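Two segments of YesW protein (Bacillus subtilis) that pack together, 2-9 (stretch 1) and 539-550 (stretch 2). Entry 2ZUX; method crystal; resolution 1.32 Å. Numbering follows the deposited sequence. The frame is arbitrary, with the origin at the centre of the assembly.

Stretch 1 2-9: ARQMEALN
Stretch 2 (539-550) YTLMHDPVYRLG

The most unusual feature of this contact is that no direct backbone-to-backbone hydrogen bond joins the two segments, whose touching residues lie at least 532 apart in sequence; the polar links across the contact are a two-pronged salt bridge and three bridging waters, alongside side-chain packing. Stretch 1 is extended, with a short strand at Arg3 and Gln4 (phi/psi -97/143 and -60/124) and extended loop beyond. Stretch 2 makes a 3-10 turn from Leu541 to His543, and its last residues, Tyr547 to Gly550, are helical. The two stretches run antiparallel here: the CA atoms of Arg3 and Pro545 lie 8.1 Å apart, those of Met5 and His543 6.6 Å.

The salt bridge pairs Glu6 with Arg548. Arg548 NE donates to Glu6 OE1 and Arg548 NH2 to Glu6 OE2, each at 2.9 Å, with N-H...O angles of 158° and 166°. A carboxylate has two oxygens to match these two donors, and it meets the guanidinium at its edge. Glu6 points its CB sideways, but chi1 -73° and chi2 147° bring its end nearer; the CA-to-CB bond of Arg548 points toward stretch 1, with chi1 to chi4 of 177°, 62°, -174° and 92°.

Met5 has the largest area covered by the other stretch, 92 Å², and suits this role because its long, flexible, apolar side chain can follow an irregular surface. With all three chi angles m (-60°, -67°, -88°), Met5 CE reaches the turn, 3.5 Å from Met542 O, 3.7 Å from Asp544 O and 3.8 Å from Arg548 CB. Leu8 (m, t) extends the apolar packing, Leu8 CD1 lying 4.2 Å from both Met542 CB and Thr540 CG2.

Arg3 (m, t, t, chi4 -153°) lays one face of its guanidinium over Pro545, Arg3 NH1 to Pro545 CB 3.9 Å; the flat cation can pack on the proline ring while its edge remains available for hydrogen bonds. The oxygen of water 1 accepts from Arg3 NH1 and donates to Pro545 O, both at 3.0 Å. That of water 2 accepts from Glu6 N (3.0 Å) and donates to Glu6 OE1 (2.7 Å) and Met542 O (2.8 Å), tying backbone and salt bridge together. That of water 3 accepts from Leu8 N (2.8 Å) and hydrogen-bonds to His543 NE2 (3.3 Å). The imidazole of His543 (chi1 -78°, chi2 -18°) suits this site because NE2 can reach the water while ring carbons pack, Leu8 CD1 lying 3.7 Å from His543 CE1; its CA-to-CB bond points sideways, but the ring end comes nearer. His543 ND1 is buried without a partner.

The CA-to-CB bond of Asp544 (chi1 179°, chi2 74°) points away from stretch 1, and the residue organizes the turn: Asp544 OD2 caps Tyr547 N at 3.0 Å and Val546 N at 3.1 Å. Arg548 N donates to Asp544 O at 3.0 Å, helping to set the backbone from which Arg548 reaches Glu6.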

# COMPACT_ATOMS: atom_id res chain seq x y z
N ALA A 2 4.54 13.49 18.60
CA ALA A 2 3.35 13.25 17.73
C ALA A 2 3.71 13.36 16.26
O ALA A 2 4.52 14.20 15.87
CB ALA A 2 2.25 14.25 18.08
N ARG A 3 3.11 12.48 15.45
CA ARG A 3 3.36 12.44 14.00
C ARG A 3 2.30 13.19 13.22
O ARG A 3 1.12 13.12 13.53
CB ARG A 3 3.34 11.00 13.49
CG ARG A 3 4.50 10.18 13.90
CD ARG A 3 4.50 8.89 13.12
NE ARG A 3 5.71 8.16 13.43
CZ ARG A 3 6.29 7.29 12.62
NH1 ARG A 3 5.77 7.04 11.42
NH2 ARG A 3 7.40 6.69 13.01
N GLN A 4 2.74 13.86 12.16
CA GLN A 4 1.81 14.41 11.18
C GLN A 4 0.99 13.28 10.56
O GLN A 4 1.56 12.31 10.04
CB GLN A 4 2.59 15.14 10.09
CG GLN A 4 1.71 15.73 9.00
CD GLN A 4 2.48 15.97 7.71
OE1 GLN A 4 3.47 16.71 7.68
NE2 GLN A 4 2.05 15.32 6.64
N MET A 5 -0.33 13.38 10.63
CA MET A 5 -1.23 12.45 9.93
C MET A 5 -2.36 13.26 9.29
O MET A 5 -2.47 14.46 9.51
CB MET A 5 -1.75 11.35 10.87
CG MET A 5 -0.63 10.49 11.47
SD MET A 5 0.29 9.45 10.30
CE MET A 5 -0.73 7.97 10.29
N GLU A 6 -3.20 12.61 8.49
CA GLU A 6 -4.18 13.32 7.68
C GLU A 6 -5.39 13.75 8.48
O GLU A 6 -5.91 12.99 9.30
CB GLU A 6 -4.62 12.46 6.50
CG GLU A 6 -3.54 12.34 5.43
CD GLU A 6 -3.53 11.01 4.69
OE1 GLU A 6 -3.92 9.97 5.28
OE2 GLU A 6 -3.09 11.00 3.52
N ALA A 7 -5.85 14.97 8.23
CA ALA A 7 -7.16 15.40 8.71
C ALA A 7 -8.21 14.72 7.85
O ALA A 7 -8.36 15.03 6.67
CB ALA A 7 -7.28 16.92 8.65
N LEU A 8 -8.92 13.77 8.45
CA LEU A 8 -9.92 12.98 7.73
C LEU A 8 -11.32 13.38 8.14
O LEU A 8 -11.55 13.75 9.30
CB LEU A 8 -9.69 11.48 7.97
CG LEU A 8 -8.40 10.88 7.38
CD1 LEU A 8 -8.27 9.41 7.73
CD2 LEU A 8 -8.30 11.07 5.86
N ASN A 9 -12.24 13.32 7.19
CA ASN A 9 -13.64 13.54 7.52
C ASN A 9 -14.22 12.27 8.16
O ASN A 9 -13.47 11.34 8.48
CB ASN A 9 -14.44 14.07 6.31
CG ASN A 9 -14.74 13.00 5.25
OD1 ASN A 9 -14.47 11.81 5.44
ND2 ASN A 9 -15.31 13.44 4.13
N TYR A 539 -9.63 2.54 15.79
CA TYR A 539 -9.26 3.75 15.07
C TYR A 539 -9.09 3.45 13.59
O TYR A 539 -8.58 2.39 13.22
CB TYR A 539 -7.97 4.34 15.63
CG TYR A 539 -8.16 4.97 16.98
CD1 TYR A 539 -8.85 6.17 17.10
CD2 TYR A 539 -7.67 4.36 18.14
CE1 TYR A 539 -9.05 6.75 18.34
CE2 TYR A 539 -7.87 4.95 19.39
CZ TYR A 539 -8.56 6.14 19.48
OH TYR A 539 -8.76 6.73 20.71
N THR A 540 -9.50 4.39 12.75
CA THR A 540 -9.31 4.21 11.32
C THR A 540 -7.86 3.81 11.05
O THR A 540 -6.92 4.36 11.63
CB THR A 540 -9.74 5.45 10.50
OG1 THR A 540 -9.51 5.17 9.11
CG2 THR A 540 -8.94 6.70 10.88
N LEU A 541 -7.68 2.81 10.19
CA LEU A 541 -6.35 2.24 10.00
C LEU A 541 -5.38 3.23 9.36
O LEU A 541 -4.17 3.13 9.53
CB LEU A 541 -6.43 0.93 9.22
CG LEU A 541 -7.39 -0.13 9.78
CD1 LEU A 541 -7.30 -1.41 8.95
CD2 LEU A 541 -7.10 -0.41 11.27
N MET A 542 -5.93 4.22 8.65
CA MET A 542 -5.12 5.26 8.03
C MET A 542 -4.52 6.21 9.06
O MET A 542 -3.69 7.06 8.70
CB MET A 542 -5.94 6.02 6.99
CG MET A 542 -6.36 5.14 5.82
SD MET A 542 -5.02 4.35 4.91
CE MET A 542 -4.76 5.57 3.62
N HIS A 543 -4.93 6.09 10.32
CA HIS A 543 -4.30 6.84 11.42
C HIS A 543 -3.30 5.99 12.21
O HIS A 543 -2.77 6.44 13.23
CB HIS A 543 -5.35 7.43 12.36
CG HIS A 543 -6.01 8.67 11.84
ND1 HIS A 543 -5.50 9.45 10.83
CD2 HIS A 543 -7.13 9.30 12.27
CE1 HIS A 543 -6.30 10.49 10.63
NE2 HIS A 543 -7.28 10.42 11.51
N ASP A 544 -3.04 4.76 11.75
CA ASP A 544 -1.97 3.97 12.32
C ASP A 544 -0.67 4.26 11.57
O ASP A 544 -0.67 4.24 10.34
CB ASP A 544 -2.27 2.48 12.24
CG ASP A 544 -1.15 1.65 12.81
OD1 ASP A 544 -1.02 1.61 14.05
OD2 ASP A 544 -0.37 1.06 12.03
N PRO A 545 0.44 4.51 12.29
CA PRO A 545 1.70 4.90 11.65
C PRO A 545 2.38 3.88 10.73
O PRO A 545 3.20 4.30 9.93
CB PRO A 545 2.61 5.24 12.84
CG PRO A 545 2.04 4.48 13.99
CD PRO A 545 0.56 4.55 13.77
N VAL A 546 2.08 2.59 10.86
CA VAL A 546 2.64 1.57 9.96
C VAL A 546 1.66 1.22 8.83
O VAL A 546 2.07 1.05 7.67
CB VAL A 546 3.07 0.29 10.75
CG1 VAL A 546 3.44 -0.85 9.82
CG2 VAL A 546 4.25 0.62 11.65
N TYR A 547 0.38 1.13 9.16
CA TYR A 547 -0.63 0.84 8.15
C TYR A 547 -0.66 1.93 7.09
O TYR A 547 -0.68 1.63 5.89
CB TYR A 547 -2.01 0.67 8.79
CG TYR A 547 -3.07 0.20 7.82
CD1 TYR A 547 -3.41 -1.14 7.72
CD2 TYR A 547 -3.72 1.11 7.00
CE1 TYR A 547 -4.38 -1.57 6.81
CE2 TYR A 547 -4.68 0.70 6.09
CZ TYR A 547 -5.01 -0.63 6.01
OH TYR A 547 -5.98 -1.00 5.11
N ARG A 548 -0.69 3.19 7.51
CA ARG A 548 -0.78 4.29 6.55
C ARG A 548 0.39 4.25 5.58
O ARG A 548 0.25 4.51 4.37
CB ARG A 548 -0.83 5.64 7.26
CG ARG A 548 -0.85 6.87 6.34
CD ARG A 548 -2.09 6.82 5.48
NE ARG A 548 -2.17 7.85 4.43
CZ ARG A 548 -1.75 7.70 3.18
NH1 ARG A 548 -1.10 6.60 2.81
NH2 ARG A 548 -1.93 8.68 2.30
N LEU A 549 1.57 3.95 6.11
CA LEU A 549 2.76 3.86 5.27
C LEU A 549 2.69 2.66 4.33
O LEU A 549 3.17 2.74 3.21
CB LEU A 549 4.04 3.84 6.12
CG LEU A 549 4.21 5.08 7.01
CD1 LEU A 549 5.50 4.96 7.81
CD2 LEU A 549 4.20 6.36 6.20
N GLY A 550 2.09 1.56 4.80
CA GLY A 550 1.84 0.39 3.94
C GLY A 550 0.95 0.70 2.75
O GLY A 550 1.18 0.19 1.64
O HOH W 1 3.24 7.32 9.90
O HOH W 2 -3.08 9.66 7.82
O HOH W 3 -8.95 13.24 11.22